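Local coordinates for protein HepC.19480.a.B1 (Helicobacter pylori, PDB 6MTZ) that is of unknown function but has motifs and an architecture consistent with the DHH/DHHA1 phosphoesterases, so it probably hydrolyses phosphoester bonds, at residues C24-K29 and T145-P150; Q30-I35 and E131-H136; N55-S60 and F65-S70; V152-S157 and K199-V204. All coordinates share one frame; numbering follows the deposited sequence.

Contact 1. Residues C24-K29 and T145-P150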
loop_
_atom_site.group_PDB
_atom_site.type_symbol
_atom_site.label_atom_id
_atom_site.label_comp_id
_atom_site.label_asym_id
_atom_site.label_seq_id
_atom_site.Cartn_x
_atom_site.Cartn_y
_atom_site.Cartn_z
ATOM N N CYS A 24 2.847 5.803 11.236
ATOM C CA CYS A 24 1.625 5.837 12.041
ATOM C C CYS A 24 1.130 4.428 12.317
ATOM O O CYS A 24 0.652 4.129 13.413
ATOM C CB CYS A 24 0.535 6.648 11.328
ATOM S SG CYS A 24 0.881 8.415 11.271
ATOM N N GLN A 25 1.233 3.548 11.327
ATOM C CA GLN A 25 0.691 2.204 11.454
ATOM C C GLN A 25 1.642 1.249 12.159
ATOM O O GLN A 25 1.180 0.299 12.801
ATOM C CB GLN A 25 0.330 1.677 10.071
ATOM C CG GLN A 25 -0.830 2.455 9.478
ATOM C CD GLN A 25 -1.103 2.105 8.040
ATOM O OE1 GLN A 25 -0.182 1.857 7.256
ATOM N NE2 GLN A 25 -2.376 2.096 7.676
ATOM N N LEU A 26 2.958 1.474 12.060
ATOM C CA LEU A 26 3.868 0.801 12.983
ATOM C C LEU A 26 3.482 1.123 14.415
ATOM O O LEU A 26 3.421 0.232 15.276
ATOM C CB LEU A 26 5.317 1.216 12.717
ATOM C CG LEU A 26 6.418 0.545 13.556
ATOM C CD1 LEU A 26 7.725 0.526 12.790
ATOM C CD2 LEU A 26 6.653 1.246 14.882
ATOM N N VAL A 27 3.201 2.394 14.683
ATOM C CA VAL A 27 2.872 2.804 16.040
ATOM C C VAL A 27 1.573 2.151 16.479
ATOM O O VAL A 27 1.504 1.534 17.548
ATOM C CB VAL A 27 2.800 4.337 16.132
ATOM C CG1 VAL A 27 2.076 4.762 17.418
ATOM C CG2 VAL A 27 4.212 4.947 16.066
ATOM N N SER A 28 0.530 2.239 15.644
ATOM C CA SER A 28 -0.772 1.725 16.063
ATOM C C SER A 28 -0.741 0.222 16.264
ATOM O O SER A 28 -1.455 -0.290 17.130
ATOM C CB SER A 28 -1.867 2.091 15.064
ATOM O OG SER A 28 -1.690 1.434 13.826
ATOM N N LYS A 29 0.060 -0.506 15.468
ATOM C CA LYS A 29 0.156 -1.957 15.682
ATOM C C LYS A 29 0.838 -2.299 17.004
ATOM O O LYS A 29 0.715 -3.433 17.480
ATOM C CB LYS A 29 0.905 -2.636 14.530
ATOM C CG LYS A 29 0.052 -2.840 13.284
ATOM C CD LYS A 29 0.888 -2.853 12.024
ATOM C CE LYS A 29 1.144 -4.261 11.576
ATOM N NZ LYS A 29 -0.106 -4.850 11.080
ATOM N N THR A 145 9.060 0.435 24.231
ATOM C CA THR A 145 9.047 1.890 24.302
ATOM C C THR A 145 10.443 2.480 24.134
ATOM O O THR A 145 10.597 3.565 23.561
ATOM C CB THR A 145 8.425 2.333 25.627
ATOM O OG1 THR A 145 7.085 1.817 25.718
ATOM C CG2 THR A 145 8.375 3.858 25.703
ATOM N N THR A 146 11.477 1.772 24.585
ATOM C CA THR A 146 12.809 2.361 24.543
ATOM C C THR A 146 13.328 2.521 23.116
ATOM O O THR A 146 14.209 3.355 22.884
ATOM C CB THR A 146 13.774 1.525 25.390
ATOM O OG1 THR A 146 13.766 0.178 24.932
ATOM C CG2 THR A 146 13.334 1.534 26.839
ATOM N N TRP A 147 12.817 1.750 22.148
ATOM C CA TRP A 147 13.122 2.065 20.756
ATOM C C TRP A 147 11.974 2.760 20.038
ATOM O O TRP A 147 12.225 3.514 19.088
ATOM C CB TRP A 147 13.540 0.812 19.970
ATOM C CG TRP A 147 12.513 -0.287 19.848
ATOM C CD1 TRP A 147 12.438 -1.423 20.612
ATOM C CD2 TRP A 147 11.447 -0.376 18.895
ATOM N NE1 TRP A 147 11.376 -2.195 20.205
ATOM C CE2 TRP A 147 10.760 -1.582 19.146
ATOM C CE3 TRP A 147 10.998 0.449 17.859
ATOM C CZ2 TRP A 147 9.668 -1.986 18.397
ATOM C CZ3 TRP A 147 9.897 0.045 17.113
ATOM C CH2 TRP A 147 9.243 -1.155 17.394
ATOM N N LEU A 148 10.735 2.567 20.489
ATOM C CA LEU A 148 9.605 3.133 19.762
ATOM C C LEU A 148 9.583 4.659 19.857
ATOM O O LEU A 148 9.367 5.346 18.846
ATOM C CB LEU A 148 8.298 2.519 20.271
ATOM C CG LEU A 148 7.046 3.053 19.564
ATOM C CD1 LEU A 148 7.149 2.863 18.049
ATOM C CD2 LEU A 148 5.812 2.368 20.094
ATOM N N GLU A 149 9.833 5.216 21.055
ATOM C CA GLU A 149 9.800 6.674 21.169
ATOM C C GLU A 149 10.941 7.327 20.391
ATOM O O GLU A 149 10.709 8.346 19.730
ATOM C CB GLU A 149 9.799 7.117 22.638
ATOM C CG GLU A 149 8.459 6.826 23.310
ATOM C CD GLU A 149 8.376 7.316 24.744
ATOM O OE1 GLU A 149 9.360 7.899 25.243
ATOM O OE2 GLU A 149 7.317 7.113 25.377
ATOM N N PRO A 150 12.168 6.792 20.416
ATOM C CA PRO A 150 13.196 7.341 19.514
ATOM C C PRO A 150 12.813 7.256 18.043
ATOM O O PRO A 150 13.063 8.198 17.278
ATOM C CB PRO A 150 14.420 6.475 19.835
ATOM C CG PRO A 150 14.237 6.167 21.278
ATOM C CD PRO A 150 12.765 5.857 21.382
#
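L26 and L148 carry this contact between two helices that run nearly antiparallel: the axes of 24-29 and 145-150 pass 11.5 Å apart at 155°. Helix 19-29 is the first helix of the parallel α/β domain, whose arrangement is consistent with the DHH phosphoesterase fold, and helix 145-159 belongs to the helical layer beyond it. With so wide a spacing only the ends of side chains meet.

The aliphatic contacts come first. L26 and L148 lie alongside each other, pointing opposite ways, and the methyl L26 CD2 lies 3.6 Å from L148 CD1. The same L148 methyl is also touched by V27 CG2, at 4.1 Å, the valine coming across it at roughly a right angle. A chi1 of 180° carries L148 CG toward helix 19-29, and chi2 of 56° leaves CD1 touching both L26 and V27. The other methyl of L26, CD1, packs on L201 of helix 190-203.

Aromatic packing is added by W147. L26 CD2 approaches the edge of the indole near its plane, 4.1 Å from W147 CZ3.

Polar groups work on the far flank of helix 19-29, where Q25 and S28 make hydrogen bonds to strand 10-15, S28 OG with H13 ND1. Between neighbours on helix 145-159, L148 CB sits 4.2 Å above one face of the W147 ring, offset toward its rim.

Contact 2. Residues Q30-I35 and E131-H136. With EDO (1,2-ethanediol), chain C.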
loop_
_atom_site.group_PDB
_atom_site.type_symbol
_atom_site.label_atom_id
_atom_site.label_comp_id
_atom_site.label_asym_id
_atom_site.label_seq_id
_atom_site.Cartn_x
_atom_site.Cartn_y
_atom_site.Cartn_z
ATOM N N GLN A 30 1.548 -1.351 17.614
ATOM C CA GLN A 30 2.107 -1.616 18.930
ATOM C C GLN A 30 1.049 -1.567 20.025
ATOM O O GLN A 30 1.316 -2.029 21.139
ATOM C CB GLN A 30 3.242 -0.631 19.218
ATOM C CG GLN A 30 4.444 -0.821 18.258
ATOM C CD GLN A 30 5.287 -2.047 18.603
ATOM O OE1 GLN A 30 5.586 -2.298 19.775
ATOM N NE2 GLN A 30 5.664 -2.824 17.583
ATOM N N PHE A 31 -0.155 -1.069 19.730
ATOM C CA PHE A 31 -1.178 -0.913 20.756
ATOM C C PHE A 31 -2.375 -1.829 20.589
ATOM O O PHE A 31 -2.989 -2.194 21.590
ATOM C CB PHE A 31 -1.669 0.540 20.816
ATOM C CG PHE A 31 -0.648 1.489 21.382
ATOM C CD1 PHE A 31 0.327 2.044 20.564
ATOM C CD2 PHE A 31 -0.634 1.792 22.734
ATOM C CE1 PHE A 31 1.299 2.906 21.088
ATOM C CE2 PHE A 31 0.326 2.635 23.264
ATOM C CZ PHE A 31 1.298 3.201 22.443
ATOM N N PHE A 32 -2.720 -2.230 19.369
ATOM C CA PHE A 32 -4.008 -2.867 19.120
ATOM C C PHE A 32 -3.809 -4.289 18.630
ATOM O O PHE A 32 -3.200 -4.505 17.577
ATOM C CB PHE A 32 -4.821 -2.050 18.121
ATOM C CG PHE A 32 -5.227 -0.717 18.657
ATOM C CD1 PHE A 32 -5.862 -0.621 19.882
ATOM C CD2 PHE A 32 -4.971 0.435 17.946
ATOM C CE1 PHE A 32 -6.232 0.602 20.388
ATOM C CE2 PHE A 32 -5.345 1.662 18.440
ATOM C CZ PHE A 32 -5.971 1.744 19.664
ATOM N N LYS A 33 -4.334 -5.246 19.402
ATOM C CA LYS A 33 -4.304 -6.648 19.016
ATOM C C LYS A 33 -5.208 -6.927 17.820
ATOM O O LYS A 33 -4.885 -7.785 16.992
ATOM C CB LYS A 33 -4.714 -7.521 20.201
ATOM N N ASN A 34 -6.335 -6.224 17.708
ATOM C CA ASN A 34 -7.288 -6.439 16.623
ATOM C C ASN A 34 -7.335 -5.176 15.771
ATOM O O ASN A 34 -8.087 -4.248 16.084
ATOM C CB ASN A 34 -8.655 -6.790 17.175
ATOM C CG ASN A 34 -8.574 -7.703 18.379
ATOM O OD1 ASN A 34 -9.058 -7.365 19.463
ATOM N ND2 ASN A 34 -7.960 -8.870 18.199
ATOM N N ILE A 35 -6.542 -5.153 14.695
ATOM C CA ILE A 35 -6.406 -3.975 13.841
ATOM C C ILE A 35 -6.262 -4.394 12.381
ATOM O O ILE A 35 -5.506 -5.314 12.054
ATOM C CB ILE A 35 -5.209 -3.099 14.265
ATOM C CG1 ILE A 35 -5.087 -1.877 13.351
ATOM C CG2 ILE A 35 -3.920 -3.904 14.271
ATOM C CD1 ILE A 35 -4.156 -0.780 13.899
ATOM N N GLU A 131 1.267 9.949 20.687
ATOM C CA GLU A 131 0.871 10.572 21.944
ATOM C C GLU A 131 -0.610 10.354 22.219
ATOM O O GLU A 131 -1.004 10.134 23.370
ATOM C CB GLU A 131 1.260 12.055 21.933
ATOM C CG GLU A 131 2.731 12.201 22.388
ATOM C CD GLU A 131 3.459 13.463 21.935
ATOM O OE1 GLU A 131 4.679 13.529 22.189
ATOM O OE2 GLU A 131 2.849 14.374 21.339
ATOM N N PHE A 132 -1.439 10.333 21.175
ATOM C CA PHE A 132 -2.853 10.026 21.378
ATOM C C PHE A 132 -3.051 8.590 21.861
ATOM O O PHE A 132 -3.810 8.342 22.803
ATOM C CB PHE A 132 -3.647 10.276 20.090
ATOM C CG PHE A 132 -5.066 9.789 20.156
ATOM C CD1 PHE A 132 -6.056 10.559 20.773
ATOM C CD2 PHE A 132 -5.424 8.580 19.593
ATOM C CE1 PHE A 132 -7.370 10.118 20.822
ATOM C CE2 PHE A 132 -6.744 8.123 19.649
ATOM C CZ PHE A 132 -7.706 8.880 20.266
ATOM N N LEU A 133 -2.400 7.619 21.212
ATOM C CA LEU A 133 -2.574 6.233 21.642
ATOM C C LEU A 133 -1.988 6.014 23.034
ATOM O O LEU A 133 -2.604 5.348 23.875
ATOM C CB LEU A 133 -1.942 5.270 20.621
ATOM C CG LEU A 133 -2.582 5.309 19.230
ATOM C CD1 LEU A 133 -2.029 4.198 18.328
ATOM C CD2 LEU A 133 -4.103 5.205 19.349
ATOM N N LYS A 134 -0.800 6.568 23.298
ATOM C CA LYS A 134 -0.163 6.354 24.597
ATOM C C LYS A 134 -1.019 6.908 25.730
ATOM O O LYS A 134 -1.090 6.310 26.812
ATOM C CB LYS A 134 1.228 6.992 24.617
ATOM C CG LYS A 134 2.055 6.660 25.856
ATOM C CD LYS A 134 2.478 5.185 25.922
ATOM C CE LYS A 134 3.272 4.913 27.216
ATOM N NZ LYS A 134 3.794 3.498 27.340
ATOM N N LYS A 135 -1.683 8.047 25.502
ATOM C CA LYS A 135 -2.516 8.628 26.551
ATOM C C LYS A 135 -3.700 7.734 26.902
ATOM O O LYS A 135 -4.165 7.756 28.051
ATOM C CB LYS A 135 -3.011 10.026 26.152
ATOM C CG LYS A 135 -1.923 11.102 26.190
ATOM C CD LYS A 135 -2.418 12.412 26.761
ATOM C CE LYS A 135 -2.603 13.476 25.711
ATOM N NZ LYS A 135 -2.764 14.825 26.349
ATOM N N HIS A 136 -4.177 6.920 25.954
ATOM C CA HIS A 136 -5.441 6.209 26.125
ATOM C C HIS A 136 -5.323 4.694 26.203
ATOM O O HIS A 136 -6.215 4.066 26.775
ATOM C CB HIS A 136 -6.419 6.585 24.995
ATOM C CG HIS A 136 -6.806 8.030 25.033
ATOM N ND1 HIS A 136 -6.199 8.986 24.247
ATOM C CD2 HIS A 136 -7.662 8.700 25.844
ATOM C CE1 HIS A 136 -6.693 10.177 24.542
ATOM N NE2 HIS A 136 -7.580 10.031 25.512
HETATM C C1 EDO C . 8.525 10.389 21.278
HETATM O O1 EDO C . 9.481 11.452 21.170
HETATM C C2 EDO C . 7.120 10.919 20.991
HETATM O O2 EDO C . 6.400 11.162 22.205
#
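The striking thing here is that F31 receives not a methyl but the CB of L133 squarely over its ring: the carbon is 3.9 Å from the F31 centroid and 9° off the normal, a CH-pi contact made close to the helix backbone. Further along L133, its CD1 reaches the F31 rim at CD1, while L133 CD2 leans obliquely on the F32 ring, 3.9 Å from F32 CE2. One leucine thus serves both phenylalanines. F32 in turn has F31 CB over one face, and Y137 meets it edge-to-face. The loop that carries these rings closes the beta-alpha-beta crossover from strand 10-15 through helix 19-29 to strand 35-39, and helix 125-136 covers it. K134 CA lies 4.0 Å from F31 CE2, and the side chain, bent at chi2 (68°), adds CD, 4.2 Å from F31 CZ.

The helix has polar contacts of its own. H136 ND1 donates to F132 O at 2.9 Å with a fairly straight 160° angle, the carbonyl oxygen lying close to the imidazole plane. E131 OE1 accepts from O2 of a 1,2-ethanediol, probably left from crystallisation, at 2.9 Å, and E131 OE2 forms a salt bridge with R123.

Contact 3. Residues N55-S60 and F65-S70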
loop_
_atom_site.group_PDB
_atom_site.type_symbol
_atom_site.label_atom_id
_atom_site.label_comp_id
_atom_site.label_asym_id
_atom_site.label_seq_id
_atom_site.Cartn_x
_atom_site.Cartn_y
_atom_site.Cartn_z
ATOM N N ASN A 55 -17.881 -0.378 5.174
ATOM C CA ASN A 55 -18.455 -1.647 4.739
ATOM C C ASN A 55 -18.038 -2.769 5.677
ATOM O O ASN A 55 -18.875 -3.556 6.132
ATOM C CB ASN A 55 -18.021 -1.951 3.304
ATOM C CG ASN A 55 -18.812 -3.074 2.673
ATOM O OD1 ASN A 55 -19.517 -3.822 3.353
ATOM N ND2 ASN A 55 -18.696 -3.201 1.354
ATOM N N ALA A 56 -16.741 -2.849 5.989
ATOM C CA ALA A 56 -16.265 -3.874 6.912
ATOM C C ALA A 56 -16.941 -3.757 8.276
ATOM O O ALA A 56 -17.272 -4.771 8.901
ATOM C CB ALA A 56 -14.743 -3.789 7.054
ATOM N N ILE A 57 -17.167 -2.530 8.752
ATOM C CA ILE A 57 -17.789 -2.358 10.062
ATOM C C ILE A 57 -19.249 -2.799 10.022
ATOM O O ILE A 57 -19.741 -3.434 10.962
ATOM C CB ILE A 57 -17.630 -0.902 10.549
ATOM C CG1 ILE A 57 -16.180 -0.636 10.944
ATOM C CG2 ILE A 57 -18.554 -0.612 11.730
ATOM C CD1 ILE A 57 -15.946 0.743 11.497
ATOM N N ALA A 58 -19.954 -2.504 8.923
ATOM C CA ALA A 58 -21.337 -2.959 8.777
ATOM C C ALA A 58 -21.449 -4.477 8.812
ATOM O O ALA A 58 -22.471 -5.012 9.255
ATOM C CB ALA A 58 -21.942 -2.433 7.473
ATOM N N GLN A 59 -20.420 -5.185 8.350
ATOM C CA GLN A 59 -20.465 -6.637 8.255
ATOM C C GLN A 59 -19.834 -7.343 9.448
ATOM O O GLN A 59 -19.946 -8.569 9.546
ATOM C CB GLN A 59 -19.778 -7.097 6.965
ATOM C CG GLN A 59 -20.397 -6.507 5.711
ATOM C CD GLN A 59 -20.234 -7.404 4.507
ATOM O OE1 GLN A 59 -19.698 -6.988 3.482
ATOM N NE2 GLN A 59 -20.702 -8.645 4.622
ATOM N N SER A 60 -19.188 -6.610 10.349
ATOM C CA SER A 60 -18.576 -7.228 11.517
ATOM C C SER A 60 -19.629 -7.782 12.473
ATOM O O SER A 60 -20.769 -7.315 12.521
ATOM C CB SER A 60 -17.707 -6.217 12.256
ATOM O OG SER A 60 -17.162 -6.796 13.423
ATOM N N PHE A 65 -15.825 -0.384 18.031
ATOM C CA PHE A 65 -15.004 -0.067 16.873
ATOM C C PHE A 65 -14.338 1.289 17.029
ATOM O O PHE A 65 -14.937 2.224 17.569
ATOM C CB PHE A 65 -15.839 -0.066 15.590
ATOM C CG PHE A 65 -16.496 -1.378 15.297
ATOM C CD1 PHE A 65 -17.769 -1.650 15.769
ATOM C CD2 PHE A 65 -15.843 -2.341 14.546
ATOM C CE1 PHE A 65 -18.376 -2.859 15.498
ATOM C CE2 PHE A 65 -16.446 -3.550 14.275
ATOM C CZ PHE A 65 -17.714 -3.810 14.751
ATOM N N LEU A 66 -13.109 1.394 16.519
ATOM C CA LEU A 66 -12.390 2.658 16.442
ATOM C C LEU A 66 -11.898 2.866 15.018
ATOM O O LEU A 66 -11.073 2.090 14.525
ATOM C CB LEU A 66 -11.206 2.694 17.412
ATOM C CG LEU A 66 -10.271 3.883 17.162
ATOM C CD1 LEU A 66 -10.934 5.196 17.598
ATOM C CD2 LEU A 66 -8.940 3.683 17.870
ATOM N N ILE A 67 -12.397 3.906 14.362
ATOM C CA ILE A 67 -11.887 4.316 13.062
ATOM C C ILE A 67 -10.809 5.362 13.296
ATOM O O ILE A 67 -11.074 6.428 13.866
ATOM C CB ILE A 67 -13.005 4.867 12.169
ATOM C CG1 ILE A 67 -14.082 3.813 11.955
ATOM C CG2 ILE A 67 -12.430 5.323 10.832
ATOM C CD1 ILE A 67 -15.169 4.256 10.969
ATOM N N LEU A 68 -9.590 5.053 12.876
ATOM C CA LEU A 68 -8.430 5.906 13.102
ATOM C C LEU A 68 -7.878 6.327 11.747
ATOM O O LEU A 68 -7.575 5.472 10.908
ATOM C CB LEU A 68 -7.364 5.169 13.921
ATOM C CG LEU A 68 -6.113 5.974 14.269
ATOM C CD1 LEU A 68 -6.461 7.109 15.242
ATOM C CD2 LEU A 68 -4.996 5.085 14.833
ATOM N N VAL A 69 -7.762 7.636 11.533
ATOM C CA VAL A 69 -7.300 8.204 10.271
ATOM C C VAL A 69 -6.146 9.148 10.578
ATOM O O VAL A 69 -6.300 10.078 11.376
ATOM C CB VAL A 69 -8.429 8.946 9.525
ATOM C CG1 VAL A 69 -7.958 9.424 8.148
ATOM C CG2 VAL A 69 -9.677 8.060 9.394
ATOM N N SER A 70 -5.005 8.925 9.934
ATOM C CA SER A 70 -3.786 9.658 10.246
ATOM C C SER A 70 -3.108 10.110 8.964
ATOM O O SER A 70 -3.079 9.368 7.977
ATOM C CB SER A 70 -2.798 8.799 11.061
ATOM O OG SER A 70 -2.583 7.554 10.416
#
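I57 faces F65 and I67 across the gap between helix 43-59 and strand 64-70, and its side chain can be traced atom by atom. CB leaves the helix pointing at the strand and splits into two branches, both of which meet F65. The short branch, CG2, stands over the middle of the F65 ring, 4.1 Å from its centroid and 6° off the normal, a CH-pi contact over the face. The long branch starts with CG1, which lies 4.0 Å from F65 CD2. With chi2 extended at -177°, that branch carries the tip, CD1, on to I67, where it touches CG1 and CD1 alike, the I67 CG1 contact being 3.6 Å.

This is the packing of helix on sheet in a beta-alpha-beta crossover: strand 35-39 leads through helix 43-59 into strand 64-70, and the two parallel strands are separated in the sheet by strand 10-15, whose Y12 also touches I57 and F65. F65 and I67 face the helix, while L66 points to the other side of the sheet, toward F32.

S60, just past the helix, takes the rim of the same ring. Its OG lies in the ring plane, 3.3 Å from F65 CZ, and is held there by a hydrogen bond with E62 N. K94 NZ binds both I57 O and S60 O, tying down the backbone at this end of the helix.

Contact 4. Residues V152-S157 and K199-V204. With EDO (1,2-ethanediol), chain C.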
loop_
_atom_site.group_PDB
_atom_site.type_symbol
_atom_site.label_atom_id
_atom_site.label_comp_id
_atom_site.label_asym_id
_atom_site.label_seq_id
_atom_site.Cartn_x
_atom_site.Cartn_y
_atom_site.Cartn_z
ATOM N N VAL A 152 9.788 7.315 16.808
ATOM C CA VAL A 152 8.780 8.344 16.584
ATOM C C VAL A 152 9.437 9.706 16.440
ATOM O O VAL A 152 9.144 10.459 15.502
ATOM C CB VAL A 152 7.743 8.327 17.718
ATOM C CG1 VAL A 152 6.901 9.597 17.680
ATOM C CG2 VAL A 152 6.872 7.090 17.587
ATOM N N GLU A 153 10.349 10.035 17.360
ATOM C CA GLU A 153 11.003 11.336 17.329
ATOM C C GLU A 153 11.825 11.513 16.053
ATOM O O GLU A 153 11.866 12.609 15.472
ATOM C CB GLU A 153 11.870 11.506 18.579
ATOM C CG GLU A 153 12.398 12.934 18.766
ATOM C CD GLU A 153 11.290 13.964 19.049
ATOM O OE1 GLU A 153 10.150 13.576 19.415
ATOM O OE2 GLU A 153 11.566 15.175 18.903
ATOM N N MET A 154 12.475 10.439 15.596
ATOM C CA MET A 154 13.232 10.483 14.346
ATOM C C MET A 154 12.329 10.856 13.177
ATOM O O MET A 154 12.637 11.769 12.402
ATOM C CB MET A 154 13.896 9.125 14.087
ATOM C CG MET A 154 14.380 8.951 12.619
ATOM S SD MET A 154 14.604 7.232 12.090
ATOM C CE MET A 154 12.933 6.760 11.632
ATOM N N VAL A 155 11.204 10.157 13.038
ATOM C CA VAL A 155 10.234 10.525 12.016
ATOM C C VAL A 155 9.827 11.981 12.174
ATOM O O VAL A 155 9.720 12.719 11.185
ATOM C CB VAL A 155 9.010 9.590 12.058
ATOM C CG1 VAL A 155 7.917 10.104 11.122
ATOM C CG2 VAL A 155 9.409 8.177 11.668
ATOM N N ASN A 156 9.616 12.431 13.412
ATOM C CA ASN A 156 9.196 13.820 13.604
ATOM C C ASN A 156 10.256 14.781 13.078
ATOM O O ASN A 156 9.942 15.726 12.342
ATOM C CB ASN A 156 8.892 14.109 15.076
ATOM C CG ASN A 156 8.119 15.424 15.260
ATOM O OD1 ASN A 156 6.932 15.513 14.927
ATOM N ND2 ASN A 156 8.799 16.448 15.745
ATOM N N SER A 157 11.532 14.524 13.404
ATOM C CA SER A 157 12.587 15.463 13.035
ATOM C C SER A 157 12.695 15.623 11.521
ATOM O O SER A 157 12.882 16.737 11.021
ATOM C CB SER A 157 13.932 15.013 13.614
ATOM O OG SER A 157 13.926 15.024 15.027
ATOM N N LYS A 199 8.253 -3.980 8.342
ATOM C CA LYS A 199 9.400 -4.761 8.795
ATOM C C LYS A 199 10.685 -3.958 8.635
ATOM O O LYS A 199 11.491 -3.863 9.564
ATOM C CB LYS A 199 9.503 -6.080 8.023
ATOM N N LEU A 200 10.888 -3.366 7.455
ATOM C CA LEU A 200 12.104 -2.587 7.210
ATOM C C LEU A 200 12.227 -1.420 8.184
ATOM O O LEU A 200 13.324 -1.120 8.673
ATOM C CB LEU A 200 12.116 -2.052 5.767
ATOM C CG LEU A 200 12.188 -3.103 4.649
ATOM C CD1 LEU A 200 11.912 -2.477 3.305
ATOM C CD2 LEU A 200 13.568 -3.760 4.641
ATOM N N LEU A 201 11.124 -0.720 8.442
ATOM C CA LEU A 201 11.190 0.441 9.325
ATOM C C LEU A 201 11.484 0.009 10.751
ATOM O O LEU A 201 12.356 0.583 11.412
ATOM C CB LEU A 201 9.884 1.240 9.244
ATOM C CG LEU A 201 9.855 2.473 10.139
ATOM C CD1 LEU A 201 10.977 3.396 9.717
ATOM C CD2 LEU A 201 8.488 3.168 10.059
ATOM N N GLU A 202 10.795 -1.034 11.231
ATOM C CA GLU A 202 11.068 -1.526 12.585
ATOM C C GLU A 202 12.530 -1.939 12.771
ATOM O O GLU A 202 13.077 -1.783 13.870
ATOM C CB GLU A 202 10.145 -2.704 12.940
ATOM C CG GLU A 202 10.394 -3.222 14.371
ATOM C CD GLU A 202 9.333 -4.178 14.899
ATOM O OE1 GLU A 202 8.221 -4.264 14.318
ATOM O OE2 GLU A 202 9.623 -4.839 15.918
ATOM N N GLU A 203 13.190 -2.454 11.722
ATOM C CA GLU A 203 14.592 -2.864 11.884
ATOM C C GLU A 203 15.499 -1.692 12.237
ATOM O O GLU A 203 16.592 -1.900 12.774
ATOM C CB GLU A 203 15.129 -3.567 10.612
ATOM C CG GLU A 203 15.056 -5.106 10.671
ATOM C CD GLU A 203 14.990 -5.777 9.290
ATOM O OE1 GLU A 203 14.894 -7.023 9.228
ATOM O OE2 GLU A 203 15.012 -5.064 8.266
ATOM N N VAL A 204 15.075 -0.458 11.967
ATOM C CA VAL A 204 15.864 0.699 12.385
ATOM C C VAL A 204 16.126 0.689 13.888
ATOM O O VAL A 204 17.093 1.306 14.352
ATOM C CB VAL A 204 15.143 1.996 11.934
ATOM C CG1 VAL A 204 15.772 3.224 12.511
ATOM C CG2 VAL A 204 15.162 2.090 10.442
HETATM C C1 EDO C . 8.525 10.389 21.278
HETATM O O1 EDO C . 9.481 11.452 21.170
HETATM C C2 EDO C . 7.120 10.919 20.991
HETATM O O2 EDO C . 6.400 11.162 22.205
#
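M154 reaches 199-204 with its last two atoms. SD lies 4.2 Å from V204 CG1, and the methyl CE is 4.3 Å from L201 CD1. The chain runs out with CG opposite the backbone N (chi1 164°) and then turns at chi3 (83°), so sulfur and methyl address different neighbours. The 10.3 Å between M154 CA and V204 CA is spanned by this long methionine. C174 of helix 168-180 touches both M154 and V204, and L201 also packs on L19 and A23 of helix 19-29. The apolar side is therefore closed by several helices within the helical layer next to the α/β sheet.

The more open side is polar. E153, partly exposed, gives OE1 to K127 in a salt bridge and also takes a hydrogen bond of 2.8 Å from O1 of 1,2-ethanediol, whose C2 rests 3.6 Å from V152 CG1. On the other helix E202 pairs with K205.

Between the two segments the chemistry is dispersion between a thioether and branched alkyl groups, which has little directional preference, so the fit depends on shape and on the bend of M154 at chi3.

Overall arrangement
Contacts 1 and 4 share helix 145-159 and touch through V27 and V152; their apolar interfaces are buried, and the nearest CA atoms stand farther apart in contact 4. Contact 3 lies on another helix of the parallel sheet, far from contact 4 (centres about 26 Å apart) but touching contacts 1 and 2. Contacts 2 and 3 rely on phenylalanine faces, and F32 meets L66 between them, on the sheet side turned away from contact 3's helix. Contact 2 alone has an exposed residue taking part, K134. The ethanediol joins the outer, charged margins of contacts 2 and 4 through E131 and E153.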